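PDB 6IBU: Crh-like protein 5, which cleaves chitin and transfers the chitin chains to 1,6-beta-glucan or to other chitin chains, cross-linking polysaccharides in the fungal cell wall and septa. Local coordinates for residues 88-93 and 100-105. Sequence-based numbering, arbitrary orientation.
Sequences SIVLES and DWEVLG
The indole of Trp-101 and the carboxylate of Glu-102 are the flat groups that meet strand 88-93, on opposite faces of the sheet. Ile-89 lies alongside the indole and reaches its pyrrole part obliquely, with CB 3.8 Å from Trp-101 CD1; CG2 and CD1 of the same isoleucine also approach that ring carbon. Tyr-142 and Trp-153 each make edge-to-face pairs with this indole, placing it in the core between the two sheets.

On the other face, the Glu-102 carboxylate leans across to Ser-88 on the neighbouring strand. The chain bends at chi2 (-68°), carrying CD toward Ser-88, whose OG donates to Glu-102 OE1 over 2.6 Å. The hydroxyl comes from the syn side, 21° out of the carboxylate plane. Ser-88 OG is also hydrogen-bonded to Trp-186 NE1, so a second-shell serine links the glutamate to a chitin-binding tryptophan. Carboxylate oxygens also crowd here: Asp-100 OD1 lies 3.0 Å from Glu-102 OE2, a close approach of two acceptors, not a hydrogen bond. Val-90 CG2 packs against Asp-100 CB at 3.8 Å.

The strands run antiparallel, their axes at 164°, and Ile-89 with Trp-101 forms a hydrogen-bonded pair: Ile-89 N to Trp-101 O is 3.0 Å and Trp-101 N to Ile-89 O is 2.8 Å. Non-hydrogen-bonded pairs flank it, Ser-88 with Glu-102 and Val-90 with Asp-100. Glu-102, which binds chitin, is probably the proton donor and Glu-98 probably the nucleophile; with Asp-100 between them they form the Glu-x-Asp-x-Glu signature of the GH16 beta-jelly-roll sandwich.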
ATOM      1  N   SER A  88       2.176  -2.195  -6.431  1.00 14.27           N
ATOM      2  CA  SER A  88       1.390  -1.425  -5.424  1.00 15.05           C
ATOM      3  C   SER A  88       1.946  -1.591  -4.004  1.00 14.85           C
ATOM      4  O   SER A  88       2.074  -2.744  -3.535  1.00 14.62           O
ATOM      5  CB  SER A  88      -0.041  -1.876  -5.434  1.00 16.78           C
ATOM      6  OG  SER A  88      -0.616  -1.691  -6.721  1.00 18.23           O
ATOM      7  N   ILE A  89       2.183  -0.488  -3.300  1.00 13.87           N
ATOM      8  CA  ILE A  89       2.374  -0.460  -1.818  1.00 14.13           C
ATOM      9  C   ILE A  89       1.168   0.257  -1.209  1.00 14.36           C
ATOM     10  O   ILE A  89       0.977   1.416  -1.513  1.00 14.75           O
ATOM     11  CB  ILE A  89       3.702   0.223  -1.453  1.00 13.91           C
ATOM     12  CG1 ILE A  89       4.901  -0.466  -2.100  1.00 13.74           C
ATOM     13  CG2 ILE A  89       3.863   0.330   0.051  1.00 13.91           C
ATOM     14  CD1 ILE A  89       6.105   0.421  -2.201  1.00 13.85           C
ATOM     15  N   VAL A  90       0.341  -0.425  -0.428  1.00 15.61           N
ATOM     16  CA  VAL A  90      -0.927   0.167   0.073  1.00 16.41           C
ATOM     17  C   VAL A  90      -0.983   0.122   1.599  1.00 16.02           C
ATOM     18  O   VAL A  90      -0.934  -0.971   2.141  1.00 16.05           O
ATOM     19  CB  VAL A  90      -2.137  -0.568  -0.509  1.00 17.00           C
ATOM     20  CG1 VAL A  90      -3.433  -0.033   0.093  1.00 17.72           C
ATOM     21  CG2 VAL A  90      -2.149  -0.473  -2.017  1.00 18.03           C
ATOM     22  N   LEU A  91      -1.245   1.251   2.239  1.00 15.77           N
ATOM     23  CA  LEU A  91      -1.764   1.267   3.622  1.00 16.11           C
ATOM     24  C   LEU A  91      -3.269   1.407   3.515  1.00 17.41           C
ATOM     25  O   LEU A  91      -3.717   2.300   2.789  1.00 16.65           O
ATOM     26  CB  LEU A  91      -1.144   2.420   4.397  1.00 16.35           C
ATOM     27  CG  LEU A  91       0.352   2.302   4.599  1.00 17.02           C
ATOM     28  CD1 LEU A  91       0.881   3.495   5.380  1.00 17.52           C
ATOM     29  CD2 LEU A  91       0.681   0.998   5.295  1.00 17.68           C
ATOM     30  N   GLU A  92      -4.019   0.517   4.159  1.00 19.45           N
ATOM     31  CA  GLU A  92      -5.489   0.515   4.017  1.00 22.26           C
ATOM     32  C   GLU A  92      -6.134   0.185   5.355  1.00 21.72           C
ATOM     33  O   GLU A  92      -5.713  -0.794   5.997  1.00 20.01           O
ATOM     34  CB  GLU A  92      -5.937  -0.469   2.940  1.00 26.73           C
ATOM     35  CG  GLU A  92      -7.433  -0.433   2.698  1.00 32.45           C
ATOM     36  CD  GLU A  92      -7.889  -1.239   1.493  1.00 39.54           C
ATOM     37  OE1 GLU A  92      -7.656  -2.474   1.502  1.00 44.86           O
ATOM     38  OE2 GLU A  92      -8.435  -0.627   0.528  1.00 44.83           O
ATOM     39  N   SER A  93      -7.182   0.931   5.689  1.00 20.02           N
ATOM     40  CA  SER A  93      -8.014   0.694   6.882  1.00 20.30           C
ATOM     41  C   SER A  93      -9.284  -0.056   6.477  1.00 22.05           C
ATOM     42  O   SER A  93      -9.630  -0.099   5.282  1.00 19.00           O
ATOM     43  CB  SER A  93      -8.338   1.985   7.563  1.00 20.05           C
ATOM     44  OG  SER A  93      -9.548   2.532   7.064  1.00 19.86           O
ATOM     45  N   ASP A 100      -1.157   5.102  -0.679  1.00 16.73           N
ATOM     46  CA  ASP A 100      -0.476   4.111  -1.528  1.00 17.45           C
ATOM     47  C   ASP A 100       0.577   4.749  -2.428  1.00 16.53           C
ATOM     48  O   ASP A 100       0.592   5.998  -2.624  1.00 14.72           O
ATOM     49  CB  ASP A 100      -1.474   3.263  -2.310  1.00 20.36           C
ATOM     50  CG  ASP A 100      -2.195   3.996  -3.407  1.00 23.33           C
ATOM     51  OD1 ASP A 100      -1.552   4.304  -4.415  1.00 28.77           O
ATOM     52  OD2 ASP A 100      -3.432   4.212  -3.271  1.00 29.91           O
ATOM     53  N   TRP A 101       1.454   3.857  -2.887  1.00 14.78           N
ATOM     54  CA  TRP A 101       2.394   4.035  -4.013  1.00 14.22           C
ATOM     55  C   TRP A 101       1.918   3.133  -5.148  1.00 14.99           C
ATOM     56  O   TRP A 101       1.489   2.018  -4.855  1.00 13.51           O
ATOM     57  CB  TRP A 101       3.812   3.649  -3.582  1.00 12.57           C
ATOM     58  CG  TRP A 101       4.438   4.374  -2.432  1.00 11.39           C
ATOM     59  CD1 TRP A 101       4.513   3.964  -1.137  1.00 10.88           C
ATOM     60  CD2 TRP A 101       5.230   5.571  -2.506  1.00 11.23           C
ATOM     61  NE1 TRP A 101       5.240   4.844  -0.387  1.00 10.82           N
ATOM     62  CE2 TRP A 101       5.710   5.840  -1.205  1.00 11.30           C
ATOM     63  CE3 TRP A 101       5.547   6.461  -3.532  1.00 11.23           C
ATOM     64  CZ2 TRP A 101       6.505   6.955  -0.920  1.00 11.21           C
ATOM     65  CZ3 TRP A 101       6.330   7.557  -3.256  1.00 11.21           C
ATOM     66  CH2 TRP A 101       6.812   7.791  -1.969  1.00 11.41           C
ATOM     67  N   GLU A 102       1.937   3.605  -6.391  1.00 17.30           N
ATOM     68  CA  GLU A 102       1.699   2.740  -7.575  1.00 18.64           C
ATOM     69  C   GLU A 102       2.843   2.958  -8.559  1.00 17.57           C
ATOM     70  O   GLU A 102       3.054   4.088  -8.950  1.00 18.56           O
ATOM     71  CB  GLU A 102       0.369   3.061  -8.251  1.00 21.43           C
ATOM     72  CG  GLU A 102      -0.828   3.044  -7.317  1.00 25.34           C
ATOM     73  CD  GLU A 102      -1.174   1.665  -6.779  1.00 28.43           C
ATOM     74  OE1 GLU A 102      -1.082   0.686  -7.530  1.00 29.71           O
ATOM     75  OE2 GLU A 102      -1.504   1.567  -5.595  1.00 35.54           O
ATOM     76  N   VAL A 103       3.561   1.914  -8.949  1.00 16.44           N
ATOM     77  CA  VAL A 103       4.478   1.994 -10.115  1.00 16.50           C
ATOM     78  C   VAL A 103       3.803   1.308 -11.311  1.00 16.35           C
ATOM     79  O   VAL A 103       3.130   0.296 -11.134  1.00 14.61           O
ATOM     80  CB  VAL A 103       5.862   1.397  -9.796  1.00 16.56           C
ATOM     81  CG1 VAL A 103       6.773   1.454 -11.003  1.00 15.60           C
ATOM     82  CG2 VAL A 103       6.519   2.106  -8.626  1.00 16.54           C
ATOM     83  N   LEU A 104       3.970   1.874 -12.501  1.00 17.09           N
ATOM     84  CA  LEU A 104       3.468   1.278 -13.763  1.00 17.24           C
ATOM     85  C   LEU A 104       4.685   0.756 -14.511  1.00 17.32           C
ATOM     86  O   LEU A 104       5.680   1.498 -14.572  1.00 16.72           O
ATOM     87  CB  LEU A 104       2.713   2.344 -14.548  1.00 17.81           C
ATOM     88  CG  LEU A 104       1.575   3.000 -13.767  1.00 19.26           C
ATOM     89  CD1 LEU A 104       0.963   4.101 -14.597  1.00 20.79           C
ATOM     90  CD2 LEU A 104       0.505   1.989 -13.344  1.00 19.97           C
ATOM     91  N   GLY A 105       4.624  -0.482 -15.004  1.00 16.10           N
ATOM     92  CA  GLY A 105       5.773  -1.137 -15.662  1.00 16.21           C
ATOM     93  C   GLY A 105       6.360  -0.333 -16.805  1.00 14.62           C
ATOM     94  O   GLY A 105       7.565  -0.286 -16.913  1.00 14.44           O
TER